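Local coordinates for carbohydrate deacetylase Agd3 (Neosartorya fumigata, PDB 6NWZ), which probably removes N-acetyl groups from galactosaminogalactan, a biofilm exopolysaccharide of the fungus, as a zinc-binding carbohydrate deacetylase, at residues N251-M257 with G542-Q547; F299-N305 with F383-T389; R453-N459 with M486-W492; G280-W284 with F570-E575. All blocks are in the same frame, centred on the assembly; numbering follows the deposited sequence.

Contact 1. Residues N251-M257 with G542-Q547; sequences NTQIDDM and GYMFHQ. With ZN (zinc ion), chain M; ZN (zinc ion), chain L.
Asp255 N donates to Phe545 O over 2.8 Å, nearly straight at 176°, in a ladder that pairs parallel strands 252-257 and 542-546. Tyr543 N to Asn251 O, Gln253 N to Tyr543 O and Phe545 N to Gln253 O continue it; Gln547 N to Asp255 O is weak. Asp255 and His546, side by side on one face, share a zinc, through Asp255 OD2 at 2.4 Å and His546 NE2 at 2.3 Å. With CG of His546 anti to its carbonyl carbon (chi1 -67°), the ring rests with one face on Asp255 CB, a CH-pi contact of 4.0 Å to the centroid. Asp256 comes to the edge of the same imidazole, OD2 3.4 Å from His546 CD2, while its OD1 binds a second zinc at 2.0 Å together with His388 and His392. On the other side of the sheet from Asp255 and His546, Ile254 CD1 packs against Phe545 CB at 3.6 Å. Arg491 salt-bridges Asp255 OD1 and bonds to Gln253 OE1, a second shell that would fix the carboxylate's rotation. Two consecutive aspartates thus serve different zincs, and the Asp-His-His set round the second is consistent with the metal site of polysaccharide deacetylases.

Contact 2. Residues F299-N305 with F383-T389; sequences FVEVGHN and FGHISHT. With ZN (zinc ion), chain L.
His304 and His385 meet edge against edge, NE2 of the first 3.0 Å from ND1 of the second in a nearly straight hydrogen bond whose donor may be either. Both side chains leave the same face of the strand pair, and with CG anti to the carbonyl carbon in each (chi1 -59° and -53°) the rings come to lie nearly level. His385 is held from its far nitrogen, NE2 bonding to Arg380 O, and Val302 CG1 lies against one face of the His304 ring. In His388, CG anti to the backbone N (chi1 -163°) carries NE2 to a zinc at 2.2 Å, whose site Asp256 and His392 complete. Asn305 OD1 lies at the edge of that imidazole, 3.3 Å from His388 CD2, while its ND2 bonds weakly to Thr389 O. Gly384 N to Val300 O, Val302 N to Gly384 O, Ile386 N to Val302 O and His304 N to Ile386 O hold the strands parallel. Glu301 CG packs on the Gly384 backbone, 3.7 Å from Gly384 C, and Phe383 CD2 lies 3.8 Å from Val300 CB. Ser387 OG, at the end of strand 384-387, accepts from Thr389 N in an ST turn that spans His388; the same oxygen meets Asn410. Strands 252-257 and 424-426 flank this pair, Trp374 meets both His304 and Phe383 edge-to-face, and helices 275-289 and 400-417 pack against Phe383 and His304 respectively.

Contact 3. Residues R453-N459 with M486-W492; sequences RNCVGDN and MQVNPRW
Asn459 brings its amide nitrogen over one face of the Trp492 indole, ND2 standing 3.0 Å above the plane and offset toward the rim, with the amide turned 83° to the ring. Trp492 also stacks with His534. The Arg491 guanidinium carries Val456 CG1 over the centre of one face, 3.9 Å above it, and a water in its plane at the edge; that water accepts from Arg491 NE at 2.7 Å and donates to Gly457 O. A bend at chi3 (76°) swings the guanidinium there, and its NH2 makes a salt bridge to the zinc ligand Asp255 and a hydrogen bond to Gln253. Asn459 and Arg491 bond reciprocally: Asn459 N gives to Arg491 O at 3.0 Å, and Arg491 N gives to Asn459 OD1 at 3.0 Å from above the carbonyl plane, while Asn459 ND2 bonds to Asp541. Cys455 O is gripped twice by one residue, by Asn489 ND2 at 2.8 Å in the carbonyl plane and by Asn489 N at 3.2 Å from above it. On the face of the sheet turned away from Asn454 and Asn489, Cys455 SG touches Val488 CG2 at 4.0 Å. Cys455 N to Gln487 O and Gly457 N to Asn489 O bond strand 487-492 parallel to 454-456; the former also meets antiparallel 474-475 and parallel 542-546, helix 594-607 packs on the Asn454 and Asn489 face, and Trp447 of helix 441-449 touches Cys455.

Contact 4. Residues G280-W284 with F570-E575; sequences GISAW and FQAWVE
Trp284 of helix 275-289 is a knob in a hole made by Phe570, Gln571, Val574 and Glu575 of helix 569-584, a helix-helix packing beside the mostly parallel sheet of the deacetylase domain, an arrangement consistent with the (beta/alpha) barrel-like fold of polysaccharide deacetylases. The two short segments run nearly parallel, at 16°, yet their axes stay 12.2 Å apart, so a long side chain has to bridge the gap. Trp284 does so with CG anti to the backbone N (chi1 166°), which throws the indole across to the other helix. Gln571 runs antiparallel to the indole: its CG sits over one face of the six-membered ring, a CH-pi contact of 3.8 Å to the centroid, while NE2 stands above the indole plane at the CG corner, 3.1 Å from Trp284 CG. The amide is turned 82° to the indole, and OE1, which bonds to Ser568, comes to 3.4 Å from Ile281 CD1. Val574 CG1 meets the indole edge at CH2, 3.6 Å away. Phe570 stands roughly perpendicular to the Trp284 side chain, CE2 near its CZ3, and also packs edge-to-face with Phe545 of strand 542-546. Lys291 and Gln579 take the other oxygen of Glu575, OE1; OE2, through its anti lone pair, accepts from Trp284 NE1 at 2.9 Å.

How the contacts relate
Contacts 1, 2 and 3 belong to one sheet of the deacetylase domain, whose parallel strands follow the order 424-426, 384-387, 300-304, 252-257, 542-546, 487-492, 454-456. Contact 1 is central: its centre lies about 8 Å from that of contact 2 and 13 Å from that of contact 3, and strands 252-257 and 542-546 hydrogen-bond onward to each. Along the chain, contacts 2 and 3 come in series inside the loops closed by contact 1 and by contact 4, whereas contacts 1 and 4 cross. Contact 4 adds the outer helix layer, Phe383 of contact 2 touching its Ile281 and Ser282. Distant chain segments therefore converge here, and contacts 1 and 2 together supply ligands to the Asp256 zinc.

Contact 1. Residues N251-M257 with G542-Q547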
# COMPACT_ATOMS: atom_id res chain seq x y z
N ASN A 251 -6.31 -3.88 4.20
CA ASN A 251 -7.76 -3.78 4.10
C ASN A 251 -8.25 -4.72 2.99
O ASN A 251 -7.86 -4.56 1.83
CB ASN A 251 -8.19 -2.35 3.80
CG ASN A 251 -7.70 -1.37 4.85
OD1 ASN A 251 -7.29 -1.77 5.94
ND2 ASN A 251 -7.75 -0.08 4.53
N THR A 252 -9.09 -5.68 3.36
CA THR A 252 -9.61 -6.68 2.42
C THR A 252 -11.13 -6.57 2.38
O THR A 252 -11.81 -6.96 3.34
CB THR A 252 -9.16 -8.08 2.81
OG1 THR A 252 -9.69 -8.42 4.10
CG2 THR A 252 -7.65 -8.15 2.88
N GLN A 253 -11.66 -6.04 1.28
CA GLN A 253 -13.09 -5.77 1.15
C GLN A 253 -13.79 -6.89 0.41
O GLN A 253 -13.28 -7.39 -0.61
CB GLN A 253 -13.32 -4.45 0.43
CG GLN A 253 -12.90 -3.24 1.24
CD GLN A 253 -13.15 -1.96 0.50
OE1 GLN A 253 -13.05 -1.90 -0.72
NE2 GLN A 253 -13.49 -0.91 1.24
N ILE A 254 -14.96 -7.29 0.90
CA ILE A 254 -15.74 -8.38 0.34
C ILE A 254 -17.00 -7.77 -0.27
O ILE A 254 -17.93 -7.40 0.45
CB ILE A 254 -16.10 -9.44 1.39
CG1 ILE A 254 -14.85 -9.88 2.16
CG2 ILE A 254 -16.77 -10.63 0.73
CD1 ILE A 254 -13.77 -10.46 1.29
N ASP A 255 -17.04 -7.69 -1.60
CA ASP A 255 -18.19 -7.13 -2.29
C ASP A 255 -19.30 -8.17 -2.43
O ASP A 255 -19.08 -9.38 -2.27
CB ASP A 255 -17.79 -6.62 -3.67
CG ASP A 255 -16.78 -5.48 -3.62
OD1 ASP A 255 -16.42 -5.02 -2.52
OD2 ASP A 255 -16.34 -5.04 -4.71
N ASP A 256 -20.50 -7.68 -2.73
CA ASP A 256 -21.63 -8.50 -3.17
C ASP A 256 -22.23 -9.35 -2.05
O ASP A 256 -22.85 -10.38 -2.32
CB ASP A 256 -21.24 -9.41 -4.34
CG ASP A 256 -20.80 -8.63 -5.56
OD1 ASP A 256 -20.74 -7.38 -5.49
OD2 ASP A 256 -20.53 -9.27 -6.60
N MET A 257 -22.06 -8.93 -0.79
CA MET A 257 -22.67 -9.68 0.30
C MET A 257 -24.19 -9.62 0.23
O MET A 257 -24.77 -8.56 -0.01
CB MET A 257 -22.19 -9.16 1.65
CG MET A 257 -22.71 -9.96 2.85
SD MET A 257 -22.20 -11.70 2.88
CE MET A 257 -20.42 -11.54 2.88
N GLY A 542 -6.56 -0.62 -0.53
CA GLY A 542 -7.19 -1.86 -0.14
C GLY A 542 -7.18 -2.87 -1.27
O GLY A 542 -6.63 -2.64 -2.35
N TYR A 543 -7.82 -4.01 -1.01
CA TYR A 543 -7.84 -5.12 -1.95
C TYR A 543 -9.27 -5.59 -2.19
O TYR A 543 -10.09 -5.60 -1.26
CB TYR A 543 -6.95 -6.28 -1.45
CG TYR A 543 -5.48 -5.91 -1.44
CD1 TYR A 543 -4.94 -5.18 -0.39
CD2 TYR A 543 -4.64 -6.28 -2.48
CE1 TYR A 543 -3.59 -4.82 -0.38
CE2 TYR A 543 -3.29 -5.93 -2.48
CZ TYR A 543 -2.78 -5.20 -1.42
OH TYR A 543 -1.45 -4.85 -1.40
N MET A 544 -9.56 -5.97 -3.43
CA MET A 544 -10.90 -6.27 -3.88
C MET A 544 -11.15 -7.78 -3.85
O MET A 544 -10.42 -8.55 -4.48
CB MET A 544 -11.11 -5.74 -5.30
CG MET A 544 -12.42 -6.15 -5.93
SD MET A 544 -12.27 -6.25 -7.72
CE MET A 544 -11.16 -7.64 -7.89
N PHE A 545 -12.20 -8.19 -3.13
CA PHE A 545 -12.67 -9.57 -3.14
C PHE A 545 -14.20 -9.56 -3.20
O PHE A 545 -14.84 -8.50 -3.13
CB PHE A 545 -12.18 -10.35 -1.92
CG PHE A 545 -10.68 -10.43 -1.81
CD1 PHE A 545 -9.96 -11.34 -2.58
CD2 PHE A 545 -9.98 -9.59 -0.95
CE1 PHE A 545 -8.58 -11.41 -2.50
CE2 PHE A 545 -8.60 -9.66 -0.86
CZ PHE A 545 -7.89 -10.57 -1.63
N HIS A 546 -14.78 -10.75 -3.33
CA HIS A 546 -16.22 -10.88 -3.49
C HIS A 546 -16.74 -12.04 -2.66
O HIS A 546 -15.98 -12.91 -2.22
CB HIS A 546 -16.59 -11.05 -4.97
CG HIS A 546 -16.31 -9.84 -5.80
ND1 HIS A 546 -15.03 -9.43 -6.11
CD2 HIS A 546 -17.15 -8.92 -6.34
CE1 HIS A 546 -15.09 -8.32 -6.83
NE2 HIS A 546 -16.36 -7.99 -6.98
N GLN A 547 -18.07 -12.05 -2.45
CA GLN A 547 -18.66 -12.95 -1.47
C GLN A 547 -18.44 -14.41 -1.82
O GLN A 547 -18.26 -15.25 -0.93
CB GLN A 547 -20.16 -12.66 -1.32
CG GLN A 547 -20.98 -12.87 -2.59
CD GLN A 547 -21.54 -14.29 -2.72
OE1 GLN A 547 -21.70 -14.99 -1.72
NE2 GLN A 547 -21.83 -14.70 -3.95
ZN ZN M . -16.76 -5.68 -7.03
ZN ZN L . -20.28 -5.86 -6.69

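Contact 2. Residues F299-N305 with F383-T389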
# COMPACT_ATOMS: atom_id res chain seq x y z
N PHE A 299 -9.10 -7.14 10.43
CA PHE A 299 -10.49 -7.57 10.33
C PHE A 299 -10.93 -7.49 8.87
O PHE A 299 -10.26 -6.87 8.03
CB PHE A 299 -11.42 -6.75 11.24
CG PHE A 299 -11.52 -5.29 10.88
CD1 PHE A 299 -12.37 -4.85 9.88
CD2 PHE A 299 -10.78 -4.34 11.58
CE1 PHE A 299 -12.47 -3.50 9.57
CE2 PHE A 299 -10.87 -3.00 11.28
CZ PHE A 299 -11.72 -2.57 10.27
N VAL A 300 -12.06 -8.12 8.58
CA VAL A 300 -12.59 -8.23 7.22
C VAL A 300 -13.75 -7.26 7.06
O VAL A 300 -14.70 -7.28 7.86
CB VAL A 300 -13.02 -9.67 6.91
CG1 VAL A 300 -13.51 -9.77 5.48
CG2 VAL A 300 -11.88 -10.63 7.18
N GLU A 301 -13.69 -6.42 6.03
CA GLU A 301 -14.71 -5.42 5.75
C GLU A 301 -15.61 -5.90 4.62
O GLU A 301 -15.13 -6.39 3.59
CB GLU A 301 -14.08 -4.08 5.38
CG GLU A 301 -15.02 -2.89 5.47
CD GLU A 301 -14.31 -1.57 5.25
OE1 GLU A 301 -13.36 -1.54 4.43
OE2 GLU A 301 -14.68 -0.57 5.89
N VAL A 302 -16.92 -5.72 4.80
CA VAL A 302 -17.93 -6.32 3.95
C VAL A 302 -18.78 -5.22 3.32
O VAL A 302 -19.20 -4.28 4.00
CB VAL A 302 -18.81 -7.31 4.74
CG1 VAL A 302 -19.89 -7.87 3.85
CG2 VAL A 302 -17.95 -8.42 5.30
N GLY A 303 -19.04 -5.35 2.02
CA GLY A 303 -19.93 -4.46 1.31
C GLY A 303 -21.23 -5.16 1.00
O GLY A 303 -21.24 -6.19 0.31
N HIS A 304 -22.33 -4.61 1.50
CA HIS A 304 -23.63 -5.26 1.48
C HIS A 304 -24.51 -4.75 0.35
O HIS A 304 -24.44 -3.58 -0.03
CB HIS A 304 -24.37 -5.05 2.80
CG HIS A 304 -23.64 -5.56 4.00
ND1 HIS A 304 -23.58 -6.90 4.32
CD2 HIS A 304 -22.94 -4.92 4.96
CE1 HIS A 304 -22.87 -7.06 5.42
NE2 HIS A 304 -22.47 -5.87 5.84
N ASN A 305 -25.35 -5.64 -0.18
CA ASN A 305 -26.43 -5.27 -1.10
C ASN A 305 -27.74 -5.67 -0.44
O ASN A 305 -28.10 -6.85 -0.43
CB ASN A 305 -26.25 -5.96 -2.45
CG ASN A 305 -24.96 -5.57 -3.13
OD1 ASN A 305 -23.95 -6.25 -2.99
ND2 ASN A 305 -25.00 -4.48 -3.87
N PHE A 383 -16.65 -7.62 12.11
CA PHE A 383 -16.33 -7.29 10.73
C PHE A 383 -16.55 -5.80 10.49
O PHE A 383 -17.22 -5.11 11.26
CB PHE A 383 -17.20 -8.10 9.76
CG PHE A 383 -16.94 -9.59 9.80
CD1 PHE A 383 -17.40 -10.36 10.85
CD2 PHE A 383 -16.25 -10.21 8.77
CE1 PHE A 383 -17.16 -11.72 10.89
CE2 PHE A 383 -16.01 -11.57 8.80
CZ PHE A 383 -16.47 -12.33 9.85
N GLY A 384 -15.98 -5.31 9.38
CA GLY A 384 -16.30 -3.99 8.89
C GLY A 384 -17.50 -4.01 7.95
O GLY A 384 -17.81 -5.03 7.34
N HIS A 385 -18.17 -2.87 7.84
CA HIS A 385 -19.40 -2.80 7.06
C HIS A 385 -19.45 -1.51 6.26
O HIS A 385 -19.11 -0.43 6.78
CB HIS A 385 -20.63 -2.92 7.98
CG HIS A 385 -20.59 -4.13 8.85
ND1 HIS A 385 -21.09 -5.35 8.46
CD2 HIS A 385 -20.07 -4.32 10.09
CE1 HIS A 385 -20.90 -6.23 9.42
NE2 HIS A 385 -20.28 -5.63 10.43
N ILE A 386 -19.87 -1.62 5.00
CA ILE A 386 -20.00 -0.47 4.12
C ILE A 386 -21.04 -0.81 3.07
O ILE A 386 -21.32 -1.99 2.80
CB ILE A 386 -18.64 -0.10 3.48
CG1 ILE A 386 -18.71 1.28 2.82
CG2 ILE A 386 -18.20 -1.19 2.51
CD1 ILE A 386 -17.49 1.62 2.00
N SER A 387 -21.65 0.22 2.48
CA SER A 387 -22.70 0.02 1.49
C SER A 387 -22.12 -0.30 0.11
O SER A 387 -21.13 0.29 -0.31
CB SER A 387 -23.59 1.26 1.38
OG SER A 387 -24.54 1.12 0.33
N HIS A 388 -22.77 -1.23 -0.58
CA HIS A 388 -22.42 -1.60 -1.95
C HIS A 388 -23.60 -1.38 -2.89
O HIS A 388 -23.75 -2.08 -3.90
CB HIS A 388 -21.94 -3.06 -1.99
CG HIS A 388 -21.20 -3.43 -3.24
ND1 HIS A 388 -20.19 -2.65 -3.77
CD2 HIS A 388 -21.31 -4.51 -4.05
CE1 HIS A 388 -19.72 -3.23 -4.86
NE2 HIS A 388 -20.38 -4.36 -5.05
N THR A 389 -24.43 -0.38 -2.57
CA THR A 389 -25.72 -0.06 -3.20
C THR A 389 -26.78 -1.12 -2.94
O THR A 389 -26.46 -2.25 -2.55
CB THR A 389 -25.58 0.17 -4.71
OG1 THR A 389 -25.28 -1.07 -5.37
CG2 THR A 389 -24.49 1.19 -4.99
ZN ZN L . -20.28 -5.86 -6.69

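Contact 3. Residues R453-N459 with M486-W492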
# COMPACT_ATOMS: atom_id res chain seq x y z
N ARG A 453 -19.33 10.90 0.36
CA ARG A 453 -18.29 11.83 -0.03
C ARG A 453 -17.08 11.16 -0.67
O ARG A 453 -16.33 11.83 -1.38
CB ARG A 453 -17.81 12.64 1.19
CG ARG A 453 -18.91 13.41 1.90
CD ARG A 453 -19.31 14.63 1.11
NE ARG A 453 -20.39 15.37 1.76
CZ ARG A 453 -21.66 15.27 1.40
NH1 ARG A 453 -22.01 14.47 0.40
NH2 ARG A 453 -22.59 15.97 2.04
N ASN A 454 -16.89 9.86 -0.44
CA ASN A 454 -15.74 9.14 -0.96
C ASN A 454 -16.18 7.76 -1.40
O ASN A 454 -17.28 7.29 -1.08
CB ASN A 454 -14.64 9.03 0.09
CG ASN A 454 -15.09 8.25 1.31
OD1 ASN A 454 -15.13 7.02 1.29
ND2 ASN A 454 -15.48 8.97 2.36
N CYS A 455 -15.30 7.08 -2.13
CA CYS A 455 -15.60 5.74 -2.59
C CYS A 455 -14.28 5.03 -2.87
O CYS A 455 -13.22 5.44 -2.39
CB CYS A 455 -16.50 5.79 -3.83
SG CYS A 455 -15.67 6.28 -5.36
N VAL A 456 -14.35 3.96 -3.66
CA VAL A 456 -13.19 3.15 -3.99
C VAL A 456 -13.19 2.94 -5.50
O VAL A 456 -14.25 2.89 -6.13
CB VAL A 456 -13.20 1.82 -3.20
CG1 VAL A 456 -14.24 0.86 -3.76
CG2 VAL A 456 -11.84 1.20 -3.19
N GLY A 457 -12.00 2.84 -6.07
CA GLY A 457 -11.87 2.76 -7.52
C GLY A 457 -11.41 1.41 -8.03
O GLY A 457 -11.82 0.36 -7.52
N ASP A 458 -10.55 1.42 -9.05
CA ASP A 458 -10.00 0.20 -9.62
C ASP A 458 -8.63 0.53 -10.18
O ASP A 458 -8.52 1.27 -11.17
CB ASP A 458 -10.92 -0.36 -10.71
CG ASP A 458 -10.43 -1.69 -11.26
OD1 ASP A 458 -9.52 -2.29 -10.65
OD2 ASP A 458 -10.96 -2.12 -12.30
N ASN A 459 -7.58 -0.04 -9.58
CA ASN A 459 -6.22 0.29 -9.98
C ASN A 459 -5.83 -0.28 -11.33
O ASN A 459 -4.72 0.01 -11.80
CB ASN A 459 -5.23 -0.19 -8.91
CG ASN A 459 -5.19 0.73 -7.71
OD1 ASN A 459 -6.05 1.59 -7.55
ND2 ASN A 459 -4.19 0.54 -6.85
N MET A 486 -15.77 14.31 -5.56
CA MET A 486 -15.81 12.96 -5.00
C MET A 486 -14.41 12.38 -4.93
O MET A 486 -13.64 12.46 -5.90
CB MET A 486 -16.72 12.06 -5.83
CG MET A 486 -17.18 10.80 -5.10
SD MET A 486 -18.42 11.13 -3.83
CE MET A 486 -19.74 11.83 -4.82
N GLN A 487 -14.07 11.80 -3.78
CA GLN A 487 -12.73 11.25 -3.55
C GLN A 487 -12.73 9.77 -3.90
O GLN A 487 -13.45 8.98 -3.29
CB GLN A 487 -12.30 11.47 -2.10
CG GLN A 487 -10.88 11.01 -1.79
CD GLN A 487 -10.51 11.16 -0.33
OE1 GLN A 487 -11.05 12.02 0.38
NE2 GLN A 487 -9.59 10.33 0.14
N VAL A 488 -11.90 9.40 -4.87
CA VAL A 488 -11.77 8.02 -5.32
C VAL A 488 -10.48 7.46 -4.74
O VAL A 488 -9.38 7.83 -5.17
CB VAL A 488 -11.78 7.91 -6.85
CG1 VAL A 488 -11.62 6.46 -7.28
CG2 VAL A 488 -13.07 8.49 -7.41
N ASN A 489 -10.60 6.57 -3.76
CA ASN A 489 -9.43 5.95 -3.17
C ASN A 489 -9.03 4.70 -3.96
O ASN A 489 -9.90 3.95 -4.41
CB ASN A 489 -9.69 5.57 -1.71
CG ASN A 489 -10.19 6.74 -0.88
OD1 ASN A 489 -9.42 7.61 -0.49
ND2 ASN A 489 -11.49 6.75 -0.61
N PRO A 490 -7.74 4.47 -4.13
CA PRO A 490 -7.29 3.33 -4.94
C PRO A 490 -7.59 1.99 -4.26
O PRO A 490 -7.75 1.89 -3.04
CB PRO A 490 -5.78 3.55 -5.07
CG PRO A 490 -5.42 4.41 -3.89
CD PRO A 490 -6.61 5.29 -3.66
N ARG A 491 -7.67 0.95 -5.10
CA ARG A 491 -7.89 -0.41 -4.64
C ARG A 491 -7.27 -1.38 -5.64
O ARG A 491 -7.42 -1.22 -6.85
CB ARG A 491 -9.38 -0.74 -4.46
CG ARG A 491 -9.65 -2.09 -3.79
CD ARG A 491 -11.10 -2.24 -3.33
NE ARG A 491 -12.01 -2.52 -4.44
CZ ARG A 491 -13.27 -2.94 -4.29
NH1 ARG A 491 -14.01 -3.18 -5.36
NH2 ARG A 491 -13.78 -3.13 -3.08
N TRP A 492 -6.60 -2.40 -5.11
CA TRP A 492 -5.96 -3.42 -5.92
C TRP A 492 -6.93 -4.55 -6.27
O TRP A 492 -7.81 -4.91 -5.48
CB TRP A 492 -4.75 -4.01 -5.19
CG TRP A 492 -3.66 -3.02 -4.91
CD1 TRP A 492 -3.22 -2.60 -3.69
CD2 TRP A 492 -2.86 -2.33 -5.88
NE1 TRP A 492 -2.20 -1.69 -3.84
CE2 TRP A 492 -1.96 -1.50 -5.17
CE3 TRP A 492 -2.82 -2.32 -7.28
CZ2 TRP A 492 -1.03 -0.69 -5.82
CZ3 TRP A 492 -1.90 -1.51 -7.91
CH2 TRP A 492 -1.02 -0.71 -7.18
O HOH W 1 -11.69 -2.47 -7.11

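Contact 4. Residues G280-W284 with F570-E575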
# COMPACT_ATOMS: atom_id res chain seq x y z
N GLY A 280 -17.04 -20.18 9.62
CA GLY A 280 -15.65 -20.53 9.38
C GLY A 280 -14.76 -19.31 9.26
O GLY A 280 -13.64 -19.28 9.79
N ILE A 281 -15.24 -18.27 8.57
CA ILE A 281 -14.46 -17.05 8.44
C ILE A 281 -14.29 -16.37 9.79
O ILE A 281 -13.21 -15.88 10.12
CB ILE A 281 -15.11 -16.11 7.41
CG1 ILE A 281 -15.30 -16.83 6.07
CG2 ILE A 281 -14.29 -14.84 7.25
CD1 ILE A 281 -14.00 -17.19 5.38
N SER A 282 -15.35 -16.34 10.60
CA SER A 282 -15.27 -15.70 11.91
C SER A 282 -14.24 -16.39 12.79
O SER A 282 -13.41 -15.73 13.43
CB SER A 282 -16.64 -15.72 12.60
OG SER A 282 -17.60 -15.00 11.84
N ALA A 283 -14.28 -17.72 12.85
CA ALA A 283 -13.34 -18.46 13.68
C ALA A 283 -11.91 -18.27 13.20
O ALA A 283 -10.96 -18.39 13.99
CB ALA A 283 -13.70 -19.94 13.69
N TRP A 284 -11.73 -17.95 11.92
CA TRP A 284 -10.40 -17.84 11.33
C TRP A 284 -9.77 -16.46 11.54
O TRP A 284 -8.55 -16.35 11.47
CB TRP A 284 -10.48 -18.17 9.84
CG TRP A 284 -9.28 -17.78 9.04
CD1 TRP A 284 -8.14 -18.50 8.87
CD2 TRP A 284 -9.12 -16.58 8.27
NE1 TRP A 284 -7.26 -17.82 8.05
CE2 TRP A 284 -7.84 -16.64 7.67
CE3 TRP A 284 -9.92 -15.47 8.04
CZ2 TRP A 284 -7.36 -15.63 6.86
CZ3 TRP A 284 -9.44 -14.46 7.23
CH2 TRP A 284 -8.17 -14.55 6.64
N PHE A 570 -10.24 -16.93 -0.57
CA PHE A 570 -9.91 -15.67 0.09
C PHE A 570 -8.94 -15.89 1.24
O PHE A 570 -7.93 -15.19 1.35
CB PHE A 570 -11.19 -14.99 0.58
CG PHE A 570 -10.93 -13.86 1.53
CD1 PHE A 570 -10.51 -12.63 1.07
CD2 PHE A 570 -11.11 -14.03 2.89
CE1 PHE A 570 -10.27 -11.59 1.95
CE2 PHE A 570 -10.88 -13.00 3.78
CZ PHE A 570 -10.45 -11.77 3.30
N GLN A 571 -9.23 -16.86 2.11
CA GLN A 571 -8.33 -17.14 3.22
C GLN A 571 -6.95 -17.58 2.73
O GLN A 571 -5.93 -17.17 3.28
CB GLN A 571 -8.94 -18.21 4.13
CG GLN A 571 -10.21 -17.74 4.83
CD GLN A 571 -10.98 -18.89 5.44
OE1 GLN A 571 -11.73 -19.59 4.75
NE2 GLN A 571 -10.79 -19.11 6.74
N ALA A 572 -6.91 -18.42 1.68
CA ALA A 572 -5.62 -18.86 1.15
C ALA A 572 -4.79 -17.68 0.66
O ALA A 572 -3.55 -17.72 0.76
CB ALA A 572 -5.83 -19.86 0.01
N TRP A 573 -5.43 -16.65 0.13
CA TRP A 573 -4.69 -15.47 -0.30
C TRP A 573 -4.15 -14.71 0.90
O TRP A 573 -2.97 -14.35 0.94
CB TRP A 573 -5.60 -14.58 -1.16
CG TRP A 573 -4.91 -13.35 -1.72
CD1 TRP A 573 -4.30 -13.24 -2.94
CD2 TRP A 573 -4.76 -12.08 -1.09
NE1 TRP A 573 -3.79 -11.98 -3.10
CE2 TRP A 573 -4.06 -11.24 -1.98
CE3 TRP A 573 -5.16 -11.56 0.15
CZ2 TRP A 573 -3.74 -9.92 -1.67
CZ3 TRP A 573 -4.85 -10.24 0.45
CH2 TRP A 573 -4.14 -9.44 -0.46
N VAL A 574 -5.00 -14.47 1.90
CA VAL A 574 -4.56 -13.74 3.09
C VAL A 574 -3.47 -14.52 3.82
O VAL A 574 -2.47 -13.94 4.26
CB VAL A 574 -5.77 -13.44 4.00
CG1 VAL A 574 -5.33 -12.74 5.29
CG2 VAL A 574 -6.79 -12.60 3.26
N GLU A 575 -3.63 -15.84 3.95
CA GLU A 575 -2.59 -16.65 4.57
C GLU A 575 -1.26 -16.49 3.84
O GLU A 575 -0.21 -16.34 4.46
CB GLU A 575 -3.02 -18.12 4.62
CG GLU A 575 -4.11 -18.42 5.62
CD GLU A 575 -3.61 -18.43 7.06
OE1 GLU A 575 -2.38 -18.41 7.26
OE2 GLU A 575 -4.45 -18.47 7.98